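Local coordinates for protein amidase (Bacillus anthracis, PDB 5EWQ) that probably hydrolyses carboxylic acid amides to the free acid and ammonia, as expected of a member of the amidase signature family, at residues 13-17 and 399-403; 25-30 and 91-96; 47-51 and 268-272; 124-128 and 150-154. All coordinates share one frame. Numbering follows the deposited sequence.

Contact 1 of 4, residues 13-17 and 399-403; sequences ERIVY and RRIKY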
loop_
_atom_site.group_PDB
_atom_site.type_symbol
_atom_site.label_atom_id
_atom_site.label_comp_id
_atom_site.label_asym_id
_atom_site.label_seq_id
_atom_site.Cartn_x
_atom_site.Cartn_y
_atom_site.Cartn_z
ATOM N N GLU A 13 -3.079 10.151 -18.445
ATOM C CA GLU A 13 -4.215 10.281 -19.350
ATOM C C GLU A 13 -5.274 9.244 -19.005
ATOM O O GLU A 13 -5.000 8.291 -18.281
ATOM C CB GLU A 13 -3.771 10.116 -20.803
ATOM C CG GLU A 13 -2.584 10.978 -21.199
ATOM C CD GLU A 13 -2.177 10.775 -22.645
ATOM O OE1 GLU A 13 -0.972 10.901 -22.950
ATOM O OE2 GLU A 13 -3.061 10.491 -23.479
ATOM N N ARG A 14 -6.485 9.427 -19.521
ATOM C CA ARG A 14 -7.543 8.450 -19.296
ATOM C C ARG A 14 -7.356 7.237 -20.198
ATOM O O ARG A 14 -8.032 7.093 -21.218
ATOM C CB ARG A 14 -8.921 9.075 -19.518
ATOM C CG ARG A 14 -9.408 9.898 -18.338
ATOM C CD ARG A 14 -10.879 10.248 -18.465
ATOM N NE ARG A 14 -11.383 10.890 -17.253
ATOM C CZ ARG A 14 -11.917 10.234 -16.229
ATOM N NH1 ARG A 14 -12.022 8.912 -16.269
ATOM N NH2 ARG A 14 -12.350 10.897 -15.164
ATOM N N ILE A 15 -6.431 6.367 -19.809
ATOM C CA ILE A 15 -6.141 5.154 -20.562
ATOM C C ILE A 15 -6.563 3.919 -19.773
ATOM O O ILE A 15 -6.137 3.726 -18.635
ATOM C CB ILE A 15 -4.645 5.049 -20.906
ATOM C CG1 ILE A 15 -4.175 6.308 -21.634
ATOM C CG2 ILE A 15 -4.382 3.817 -21.748
ATOM C CD1 ILE A 15 -2.702 6.302 -21.967
ATOM N N VAL A 16 -7.406 3.089 -20.380
ATOM C CA VAL A 16 -7.899 1.882 -19.725
ATOM C C VAL A 16 -7.771 0.662 -20.635
ATOM O O VAL A 16 -8.366 0.616 -21.712
ATOM C CB VAL A 16 -9.373 2.036 -19.293
ATOM C CG1 VAL A 16 -9.906 0.723 -18.741
ATOM C CG2 VAL A 16 -9.514 3.146 -18.264
ATOM N N TYR A 17 -6.992 -0.321 -20.193
ATOM C CA TYR A 17 -6.788 -1.551 -20.953
ATOM C C TYR A 17 -7.607 -2.703 -20.381
ATOM O O TYR A 17 -7.748 -2.820 -19.163
ATOM C CB TYR A 17 -5.309 -1.944 -20.961
ATOM C CG TYR A 17 -4.377 -0.909 -21.541
ATOM C CD1 TYR A 17 -4.624 -0.335 -22.782
ATOM C CD2 TYR A 17 -3.246 -0.506 -20.844
ATOM C CE1 TYR A 17 -3.766 0.611 -23.312
ATOM C CE2 TYR A 17 -2.384 0.438 -21.364
ATOM C CZ TYR A 17 -2.647 0.992 -22.597
ATOM O OH TYR A 17 -1.790 1.935 -23.117
ATOM N N ARG A 399 1.918 -0.374 -26.996
ATOM C CA ARG A 399 1.004 -0.991 -26.046
ATOM C C ARG A 399 1.726 -1.421 -24.770
ATOM O O ARG A 399 1.277 -1.125 -23.663
ATOM C CB ARG A 399 0.309 -2.197 -26.686
ATOM C CG ARG A 399 -1.170 -2.350 -26.339
ATOM C CD ARG A 399 -1.396 -2.347 -24.837
ATOM N NE ARG A 399 -2.511 -3.191 -24.427
ATOM C CZ ARG A 399 -2.753 -3.524 -23.164
ATOM N NH1 ARG A 399 -3.786 -4.300 -22.861
ATOM N NH2 ARG A 399 -1.955 -3.082 -22.204
ATOM N N ARG A 400 2.845 -2.118 -24.932
ATOM C CA ARG A 400 3.513 -2.767 -23.808
ATOM C C ARG A 400 4.456 -1.839 -23.043
ATOM O O ARG A 400 4.651 -2.003 -21.839
ATOM C CB ARG A 400 4.266 -4.000 -24.307
ATOM C CG ARG A 400 3.355 -4.987 -25.018
ATOM C CD ARG A 400 4.111 -6.131 -25.662
ATOM N NE ARG A 400 3.193 -7.038 -26.348
ATOM C CZ ARG A 400 3.566 -8.132 -27.003
ATOM N NH1 ARG A 400 4.848 -8.466 -27.068
ATOM N NH2 ARG A 400 2.654 -8.894 -27.592
ATOM N N ILE A 401 5.036 -0.866 -23.739
ATOM C CA ILE A 401 5.903 0.119 -23.098
ATOM C C ILE A 401 5.679 1.511 -23.681
ATOM O O ILE A 401 6.569 2.083 -24.312
ATOM C CB ILE A 401 7.393 -0.254 -23.234
ATOM C CG1 ILE A 401 7.680 -0.819 -24.628
ATOM C CG2 ILE A 401 7.792 -1.266 -22.171
ATOM C CD1 ILE A 401 9.152 -0.996 -24.919
ATOM N N LYS A 402 4.481 2.047 -23.459
ATOM C CA LYS A 402 4.098 3.357 -23.980
ATOM C C LYS A 402 5.092 4.447 -23.586
ATOM O O LYS A 402 5.362 5.365 -24.362
ATOM C CB LYS A 402 2.695 3.730 -23.492
ATOM C CG LYS A 402 2.242 5.125 -23.898
ATOM C CD LYS A 402 0.899 5.474 -23.276
ATOM C CE LYS A 402 0.511 6.913 -23.567
ATOM N NZ LYS A 402 0.350 7.163 -25.026
ATOM N N TYR A 403 5.642 4.333 -22.382
ATOM C CA TYR A 403 6.586 5.327 -21.883
ATOM C C TYR A 403 8.007 4.774 -21.836
ATOM O O TYR A 403 8.883 5.349 -21.192
ATOM C CB TYR A 403 6.156 5.815 -20.498
ATOM C CG TYR A 403 4.744 6.356 -20.463
ATOM C CD1 TYR A 403 4.474 7.674 -20.807
ATOM C CD2 TYR A 403 3.677 5.545 -20.095
ATOM C CE1 TYR A 403 3.183 8.172 -20.782
ATOM C CE2 TYR A 403 2.383 6.034 -20.065
ATOM C CZ TYR A 403 2.143 7.348 -20.410
ATOM O OH TYR A 403 0.859 7.840 -20.383
#
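Arg399, in the last turn of helix 397-400, supplies the main interaction. Its CA-to-CB bond points sideways, yet the side chain bends back so that the guanidinium lies flat on the Tyr17 ring: the centres are 3.8 Å apart and the planes 20° from parallel. Arg399 CZ stands 3.8 Å from the Tyr17 ring centroid, 24° off the normal, a stacked cation-pi pair, and Arg399 CD adds a CH-pi contact at 4.2 Å from the same centroid. Arg399 NH2, 3.2 Å from Tyr17 CD2, also makes a weak hydrogen bond to Gly185 O, while Tyr17 OH is hydrogen-bonded to Tyr183 OH. After Ile401, where the chain leaves helical geometry, Lys402 reaches across: its CE packs 3.6 Å from Ile15 CD1. Tyr403 contributes its OH, 4.2 Å from Ile15 CD1. Backbone hydrogen bonds pair Ile15 with Gln189 and Tyr17 with Lys187, so the N-terminal loop runs along the small antiparallel sheet 183-184/188-189 and meets the end of helix 397-400. With no hydrogen bond across the two segments, this surface contact rests on cation-pi stacking and aliphatic packing; Glu13 OE1 and Lys402 NZ, 4.5 Å apart, can attract only beyond salt-bridge range.

Contact 2 of 4, residues 25-30 and 91-96; sequences PIHNQL and INPNAM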
loop_
_atom_site.group_PDB
_atom_site.type_symbol
_atom_site.label_atom_id
_atom_site.label_comp_id
_atom_site.label_asym_id
_atom_site.label_seq_id
_atom_site.Cartn_x
_atom_site.Cartn_y
_atom_site.Cartn_z
ATOM N N PRO A 25 -15.867 -10.869 -14.298
ATOM C CA PRO A 25 -15.983 -11.563 -13.011
ATOM C C PRO A 25 -17.058 -10.947 -12.121
ATOM O O PRO A 25 -17.719 -11.663 -11.371
ATOM C CB PRO A 25 -14.595 -11.390 -12.389
ATOM C CG PRO A 25 -13.689 -11.222 -13.548
ATOM C CD PRO A 25 -14.480 -10.437 -14.554
ATOM N N ILE A 26 -17.227 -9.631 -12.212
ATOM C CA ILE A 26 -18.263 -8.934 -11.459
ATOM C C ILE A 26 -19.650 -9.269 -12.001
ATOM O O ILE A 26 -20.567 -9.572 -11.239
ATOM C CB ILE A 26 -18.050 -7.405 -11.496
ATOM C CG1 ILE A 26 -16.779 -7.026 -10.736
ATOM C CG2 ILE A 26 -19.245 -6.680 -10.903
ATOM C CD1 ILE A 26 -16.479 -5.542 -10.753
ATOM N N HIS A 27 -19.791 -9.225 -13.323
ATOM C CA HIS A 27 -21.068 -9.497 -13.976
ATOM C C HIS A 27 -21.550 -10.929 -13.749
ATOM O O HIS A 27 -22.750 -11.177 -13.643
ATOM C CB HIS A 27 -20.964 -9.217 -15.478
ATOM C CG HIS A 27 -22.137 -9.708 -16.270
ATOM N ND1 HIS A 27 -22.061 -10.793 -17.117
ATOM C CD2 HIS A 27 -23.414 -9.264 -16.340
ATOM C CE1 HIS A 27 -23.240 -10.995 -17.676
ATOM N NE2 HIS A 27 -24.079 -10.082 -17.222
ATOM N N ASN A 28 -20.609 -11.866 -13.675
ATOM C CA ASN A 28 -20.949 -13.276 -13.505
ATOM C C ASN A 28 -21.570 -13.578 -12.146
ATOM O O ASN A 28 -22.547 -14.323 -12.054
ATOM C CB ASN A 28 -19.709 -14.151 -13.711
ATOM C CG ASN A 28 -19.305 -14.257 -15.169
ATOM O OD1 ASN A 28 -20.142 -14.153 -16.066
ATOM N ND2 ASN A 28 -18.017 -14.468 -15.414
ATOM N N GLN A 29 -21.008 -12.998 -11.091
ATOM C CA GLN A 29 -21.491 -13.262 -9.740
ATOM C C GLN A 29 -22.422 -12.161 -9.242
ATOM O O GLN A 29 -22.583 -11.969 -8.036
ATOM C CB GLN A 29 -20.313 -13.438 -8.778
ATOM C CG GLN A 29 -19.343 -12.272 -8.754
ATOM C CD GLN A 29 -18.018 -12.632 -8.110
ATOM O OE1 GLN A 29 -17.913 -13.626 -7.392
ATOM N NE2 GLN A 29 -16.995 -11.827 -8.371
ATOM N N LEU A 30 -23.036 -11.441 -10.176
ATOM C CA LEU A 30 -24.046 -10.443 -9.838
ATOM C C LEU A 30 -25.289 -10.604 -10.706
ATOM O O LEU A 30 -25.982 -9.629 -11.000
ATOM C CB LEU A 30 -23.488 -9.025 -9.984
ATOM C CG LEU A 30 -22.568 -8.508 -8.876
ATOM C CD1 LEU A 30 -22.333 -7.015 -9.037
ATOM C CD2 LEU A 30 -23.138 -8.813 -7.501
ATOM N N ILE A 91 -10.231 -9.296 -10.294
ATOM C CA ILE A 91 -11.339 -9.564 -9.385
ATOM C C ILE A 91 -11.495 -11.065 -9.182
ATOM O O ILE A 91 -11.556 -11.823 -10.148
ATOM C CB ILE A 91 -12.667 -8.979 -9.910
ATOM C CG1 ILE A 91 -12.658 -7.454 -9.802
ATOM C CG2 ILE A 91 -13.849 -9.545 -9.136
ATOM C CD1 ILE A 91 -12.628 -6.943 -8.378
ATOM N N ASN A 92 -11.544 -11.489 -7.923
ATOM C CA ASN A 92 -11.765 -12.891 -7.592
ATOM C C ASN A 92 -13.136 -13.350 -8.078
ATOM O O ASN A 92 -14.159 -12.840 -7.623
ATOM C CB ASN A 92 -11.632 -13.108 -6.082
ATOM C CG ASN A 92 -11.520 -14.576 -5.701
ATOM O OD1 ASN A 92 -11.952 -15.463 -6.438
ATOM N ND2 ASN A 92 -10.936 -14.838 -4.537
ATOM N N PRO A 93 -13.161 -14.313 -9.011
ATOM C CA PRO A 93 -14.429 -14.862 -9.501
ATOM C C PRO A 93 -15.134 -15.696 -8.437
ATOM O O PRO A 93 -16.339 -15.928 -8.531
ATOM C CB PRO A 93 -14.000 -15.733 -10.685
ATOM C CG PRO A 93 -12.596 -16.116 -10.373
ATOM C CD PRO A 93 -12.001 -14.929 -9.677
ATOM N N ASN A 94 -14.380 -16.136 -7.435
ATOM C CA ASN A 94 -14.934 -16.921 -6.340
ATOM C C ASN A 94 -15.159 -16.074 -5.092
ATOM O O ASN A 94 -15.327 -16.608 -3.997
ATOM C CB ASN A 94 -14.012 -18.096 -6.006
ATOM C CG ASN A 94 -13.756 -18.995 -7.200
ATOM O OD1 ASN A 94 -14.619 -19.166 -8.060
ATOM N ND2 ASN A 94 -12.562 -19.573 -7.258
ATOM N N ALA A 95 -15.163 -14.755 -5.266
ATOM C CA ALA A 95 -15.318 -13.828 -4.147
ATOM C C ALA A 95 -16.641 -14.034 -3.418
ATOM O O ALA A 95 -16.700 -13.960 -2.191
ATOM C CB ALA A 95 -15.204 -12.392 -4.633
HETATM N N MSE A 96 -17.700 -14.292 -4.179
HETATM C CA MSE A 96 -19.018 -14.518 -3.600
HETATM C C MSE A 96 -19.121 -15.908 -2.985
HETATM O O MSE A 96 -19.699 -16.079 -1.912
HETATM C CB MSE A 96 -20.107 -14.326 -4.657
HETATM C CG MSE A 96 -20.225 -12.898 -5.165
HETATM SE SE MSE A 96 -20.880 -11.659 -3.805
HETATM C CE MSE A 96 -22.610 -11.239 -4.598
#
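The amide of Gln29 bridges two backbone groups of the opposite segment: Gln29 NE2 donates to Asn92 O (3.1 Å, 163° at the hydrogen), and Gln29 OE1 accepts from Met96 N (3.3 Å, 155°). Asn92 O opens a type I beta turn, Asn92 to Ala95, that links edge strand 88-91 of the amidase's mixed sheet to helix 95-104; Met96 N lies just past it, in the first turn of that helix. The turn is closed by Ala95 N to Asn92 O at 3.2 Å and reinforced by an Asx turn, with Asn94 N donating to Asn92 OD1 at 2.7 Å. Asn92 ND2 ties the turn to Val162 O of strand 161-166. The backbones come closest at Pro25 and Pro93, CA atoms 5.1 Å apart. Beyond the polar centre, Ile91 CG2 packs against Pro25 CB at 3.8 Å and Ile26 CG1 at 4.2 Å, joining the end of helix 20-28 to the sheet edge; Ile26 also rests on Ile75 of helix 64-79. At the far end, Leu30 CD2 lies 3.8 Å from CE of Met96, a selenomethionine.

Contact 3 of 4, residues 47-51 and 268-272; sequences NATVD and RTVKD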
loop_
_atom_site.group_PDB
_atom_site.type_symbol
_atom_site.label_atom_id
_atom_site.label_comp_id
_atom_site.label_asym_id
_atom_site.label_seq_id
_atom_site.Cartn_x
_atom_site.Cartn_y
_atom_site.Cartn_z
ATOM N N ASN A 47 -17.530 4.300 4.024
ATOM C CA ASN A 47 -16.827 5.074 5.049
ATOM C C ASN A 47 -17.001 4.502 6.457
ATOM O O ASN A 47 -16.696 5.167 7.448
ATOM C CB ASN A 47 -17.278 6.540 5.021
ATOM C CG ASN A 47 -16.263 7.475 5.650
ATOM O OD1 ASN A 47 -15.059 7.216 5.618
ATOM N ND2 ASN A 47 -16.745 8.567 6.233
ATOM N N ALA A 48 -17.478 3.266 6.544
ATOM C CA ALA A 48 -17.604 2.593 7.832
ATOM C C ALA A 48 -16.362 1.756 8.117
ATOM O O ALA A 48 -15.835 1.091 7.225
ATOM C CB ALA A 48 -18.852 1.726 7.866
ATOM N N THR A 49 -15.895 1.795 9.360
ATOM C CA THR A 49 -14.711 1.041 9.754
ATOM C C THR A 49 -15.015 -0.450 9.832
ATOM O O THR A 49 -16.166 -0.865 9.706
ATOM C CB THR A 49 -14.162 1.517 11.113
ATOM O OG1 THR A 49 -15.086 1.177 12.153
ATOM C CG2 THR A 49 -13.944 3.024 11.102
ATOM N N VAL A 50 -13.975 -1.252 10.040
ATOM C CA VAL A 50 -14.125 -2.701 10.124
ATOM C C VAL A 50 -14.980 -3.099 11.325
ATOM O O VAL A 50 -15.858 -3.955 11.215
ATOM C CB VAL A 50 -12.755 -3.403 10.215
ATOM C CG1 VAL A 50 -12.931 -4.903 10.405
ATOM C CG2 VAL A 50 -11.930 -3.113 8.972
ATOM N N ASP A 51 -14.723 -2.465 12.466
ATOM C CA ASP A 51 -15.477 -2.738 13.686
ATOM C C ASP A 51 -16.963 -2.441 13.509
ATOM O O ASP A 51 -17.813 -3.136 14.065
ATOM C CB ASP A 51 -14.915 -1.924 14.854
ATOM C CG ASP A 51 -13.557 -2.418 15.309
ATOM O OD1 ASP A 51 -13.394 -3.646 15.469
ATOM O OD2 ASP A 51 -12.649 -1.581 15.503
ATOM N N ARG A 268 -8.525 3.424 5.419
ATOM C CA ARG A 268 -8.963 4.794 5.654
ATOM C C ARG A 268 -8.649 5.202 7.087
ATOM O O ARG A 268 -8.413 6.374 7.377
ATOM C CB ARG A 268 -10.462 4.944 5.391
ATOM C CG ARG A 268 -11.012 4.013 4.333
ATOM C CD ARG A 268 -12.518 4.181 4.194
ATOM N NE ARG A 268 -13.100 3.175 3.313
ATOM C CZ ARG A 268 -13.552 1.995 3.724
ATOM N NH1 ARG A 268 -14.066 1.138 2.853
ATOM N NH2 ARG A 268 -13.491 1.672 5.009
ATOM N N THR A 269 -8.652 4.215 7.977
ATOM C CA THR A 269 -8.481 4.458 9.402
ATOM C C THR A 269 -7.237 3.756 9.938
ATOM O O THR A 269 -6.914 2.645 9.516
ATOM C CB THR A 269 -9.718 3.987 10.190
ATOM O OG1 THR A 269 -10.904 4.470 9.549
ATOM C CG2 THR A 269 -9.676 4.491 11.626
ATOM N N VAL A 270 -6.541 4.415 10.861
ATOM C CA VAL A 270 -5.366 3.845 11.512
ATOM C C VAL A 270 -5.735 2.559 12.249
ATOM O O VAL A 270 -4.954 1.607 12.297
ATOM C CB VAL A 270 -4.735 4.848 12.501
ATOM C CG1 VAL A 270 -3.471 4.274 13.119
ATOM C CG2 VAL A 270 -4.433 6.161 11.796
ATOM N N LYS A 271 -6.938 2.546 12.815
ATOM C CA LYS A 271 -7.475 1.373 13.496
ATOM C C LYS A 271 -7.566 0.176 12.555
ATOM O O LYS A 271 -7.049 -0.901 12.851
ATOM C CB LYS A 271 -8.857 1.687 14.073
ATOM C CG LYS A 271 -9.540 0.523 14.774
ATOM C CD LYS A 271 -9.070 0.384 16.210
ATOM C CE LYS A 271 -10.111 -0.330 17.062
ATOM N NZ LYS A 271 -9.761 -0.307 18.510
ATOM N N ASP A 272 -8.225 0.379 11.419
ATOM C CA ASP A 272 -8.420 -0.679 10.434
ATOM C C ASP A 272 -7.096 -1.154 9.842
ATOM O O ASP A 272 -6.950 -2.324 9.485
ATOM C CB ASP A 272 -9.354 -0.198 9.321
ATOM C CG ASP A 272 -10.739 0.149 9.832
ATOM O OD1 ASP A 272 -11.177 -0.467 10.827
ATOM O OD2 ASP A 272 -11.389 1.038 9.243
#
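Both segments turn from loop into helix, and their backbones draw together along the way: the CA atoms of Asn47 and Arg268 are 7.9 Å apart, those of Val50 and Asp272 6.1 Å. Thr49 is the N-cap of helix 50-58, and Thr269 holds the N-cap position of helix 270-280 without a side-chain capping bond. Val50 N donates a hydrogen bond to Asp272 OD1 (3.0 Å, 162° at the hydrogen). A carboxylate in the first turn of one helix thus receives the first backbone NH of the other, and Asp272 OD2 sits 3.4 Å from Thr49 CA. Thr49 OG1 adds a weak capping bond to Glu52 N. Close by, Thr49 CG2 touches Thr269 OG1 at 3.7 Å. Asp51 OD2 lies 3.2 Å from Lys271 CE but 4.4 Å from Lys271 NZ, too far for a salt bridge; that amine is hydrogen-bonded to Thr302 O. Arg268 directs its charge to Asp215 in a salt bridge, and Asp215 OD2 also accepts from Asn47 N, while Asn47 OD1 is bound by Arg508. The arrangement is a helix-start junction in which an acidic side chain of one helix accepts the first NH of another, here joining helix 50-58 to helix 270-280, which follows strand 263-267 of the amidase's central sheet.

Contact 4 of 4, residues 124-128 and 150-154; sequences NVQTA and TIVKQ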
loop_
_atom_site.group_PDB
_atom_site.type_symbol
_atom_site.label_atom_id
_atom_site.label_comp_id
_atom_site.label_asym_id
_atom_site.label_seq_id
_atom_site.Cartn_x
_atom_site.Cartn_y
_atom_site.Cartn_z
ATOM N N ASN A 124 1.269 -7.174 -7.546
ATOM C CA ASN A 124 2.520 -7.921 -7.485
ATOM C C ASN A 124 2.523 -8.959 -6.366
ATOM O O ASN A 124 3.579 -9.462 -5.981
ATOM C CB ASN A 124 3.703 -6.964 -7.318
ATOM C CG ASN A 124 3.637 -6.170 -6.027
ATOM O OD1 ASN A 124 2.618 -6.164 -5.336
ATOM N ND2 ASN A 124 4.725 -5.481 -5.700
ATOM N N VAL A 125 1.340 -9.277 -5.849
ATOM C CA VAL A 125 1.206 -10.253 -4.770
ATOM C C VAL A 125 0.560 -11.541 -5.276
ATOM O O VAL A 125 -0.495 -11.508 -5.910
ATOM C CB VAL A 125 0.377 -9.684 -3.605
ATOM C CG1 VAL A 125 0.292 -10.693 -2.470
ATOM C CG2 VAL A 125 0.982 -8.378 -3.114
ATOM N N GLN A 126 1.194 -12.673 -4.984
ATOM C CA GLN A 126 0.774 -13.959 -5.540
ATOM C C GLN A 126 -0.500 -14.520 -4.918
ATOM O O GLN A 126 -0.683 -14.486 -3.701
ATOM C CB GLN A 126 1.897 -14.989 -5.396
ATOM C CG GLN A 126 3.103 -14.732 -6.283
ATOM C CD GLN A 126 4.202 -15.756 -6.082
ATOM O OE1 GLN A 126 5.309 -15.604 -6.593
ATOM N NE2 GLN A 126 3.898 -16.810 -5.333
ATOM N N THR A 127 -1.379 -15.031 -5.774
ATOM C CA THR A 127 -2.543 -15.799 -5.346
ATOM C C THR A 127 -2.606 -17.087 -6.162
ATOM O O THR A 127 -2.181 -17.116 -7.319
ATOM C CB THR A 127 -3.856 -15.011 -5.507
ATOM O OG1 THR A 127 -4.004 -14.594 -6.869
ATOM C CG2 THR A 127 -3.863 -13.789 -4.599
ATOM N N ALA A 128 -3.134 -18.151 -5.565
ATOM C CA ALA A 128 -3.106 -19.466 -6.198
ATOM C C ALA A 128 -4.353 -19.762 -7.029
ATOM O O ALA A 128 -5.478 -19.582 -6.565
ATOM C CB ALA A 128 -2.919 -20.548 -5.144
ATOM N N THR A 150 2.732 -15.523 1.438
ATOM C CA THR A 150 2.591 -15.894 2.842
ATOM C C THR A 150 1.626 -14.967 3.572
ATOM O O THR A 150 0.890 -15.400 4.458
ATOM C CB THR A 150 3.946 -15.887 3.567
ATOM O OG1 THR A 150 4.559 -14.599 3.430
ATOM C CG2 THR A 150 4.862 -16.943 2.975
ATOM N N ILE A 151 1.621 -13.695 3.188
ATOM C CA ILE A 151 0.713 -12.725 3.788
ATOM C C ILE A 151 -0.731 -13.017 3.387
ATOM O O ILE A 151 -1.660 -12.733 4.139
ATOM C CB ILE A 151 1.080 -11.281 3.393
ATOM C CG1 ILE A 151 1.078 -11.116 1.872
ATOM C CG2 ILE A 151 2.439 -10.908 3.958
ATOM C CD1 ILE A 151 1.407 -9.713 1.408
ATOM N N VAL A 152 -0.913 -13.595 2.203
ATOM C CA VAL A 152 -2.237 -13.986 1.735
ATOM C C VAL A 152 -2.672 -15.271 2.432
ATOM O O VAL A 152 -3.832 -15.421 2.822
ATOM C CB VAL A 152 -2.263 -14.187 0.207
ATOM C CG1 VAL A 152 -3.613 -14.722 -0.244
ATOM C CG2 VAL A 152 -1.938 -12.882 -0.501
ATOM N N LYS A 153 -1.725 -16.190 2.595
ATOM C CA LYS A 153 -1.986 -17.453 3.272
ATOM C C LYS A 153 -2.349 -17.218 4.735
ATOM O O LYS A 153 -3.243 -17.870 5.274
ATOM C CB LYS A 153 -0.771 -18.376 3.166
ATOM C CG LYS A 153 -0.977 -19.754 3.776
ATOM C CD LYS A 153 0.253 -20.628 3.593
ATOM N N GLN A 154 -1.658 -16.277 5.370
ATOM C CA GLN A 154 -1.922 -15.945 6.766
ATOM C C GLN A 154 -3.215 -15.147 6.915
ATOM O O GLN A 154 -3.859 -15.186 7.964
ATOM C CB GLN A 154 -0.750 -15.163 7.363
ATOM C CG GLN A 154 0.517 -15.985 7.552
ATOM C CD GLN A 154 1.669 -15.162 8.101
ATOM O OE1 GLN A 154 1.525 -13.967 8.358
ATOM N NE2 GLN A 154 2.820 -15.802 8.282
#
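Apolar contact dominates. Val125 CG1 meets Val152 CG2 at 3.7 Å and Ile151 CD1 at 4.2 Å, so one methyl of Val125 faces two successive residues of the helix. Thr127 CG2 reaches Val152 CG1 more loosely, at 4.5 Å. Val152, whose CA-to-CB bond points toward the loop, therefore makes most of the contact, and Val125 points back at it. A methyl-to-carbonyl approach follows: Gln126 O is 3.8 Å from Val152 CG2. The backbones stay well apart, the nearest CA atoms being those of Thr127 and Val152 at 7.3 Å, and only 140 Å² is buried. Topologically this is the crossover of a beta-alpha-beta unit: strand 118-122 runs into the loop of 124-128, helix 150-155 follows, and the chain returns in strand 161-166, parallel to and beside the first. In amidase signature enzymes the lysine of the Ser-cisSer-Lys triad comes just before a loop of this kind. No hydrogen bond spans the two segments; the polar groups find partners outside them. Gln126 OE1 is bonded to Tyr374 OH and its NE2 to Gln147 O, while its backbone pairs with Ala149 and Gly252. Lys165 NZ, from strand 161-166, binds both Val125 O and Thr127 OG1.

How the contacts relate
Contact 4 is wholly buried, contacts 2 and 3 are partly buried, and contact 1 lies on the surface. The chemistry follows: mainly aliphatic packing in contact 4, with no hydrogen bond across the segments, side-chain to backbone hydrogen bonds in contacts 2 and 3, and a cation-pi stack in contact 1. Contacts 2 and 4 share strand 161-166 as a neighbour and come within about 7 Å at their nearest atoms, the closest pair here. The first segments of contacts 1 and 2 lie before and at the end of helix 20-28. Contacts 2 and 3 alternate along the chain, interlacing the N-terminal helices with the sheet, whereas contact 1 encloses the other three.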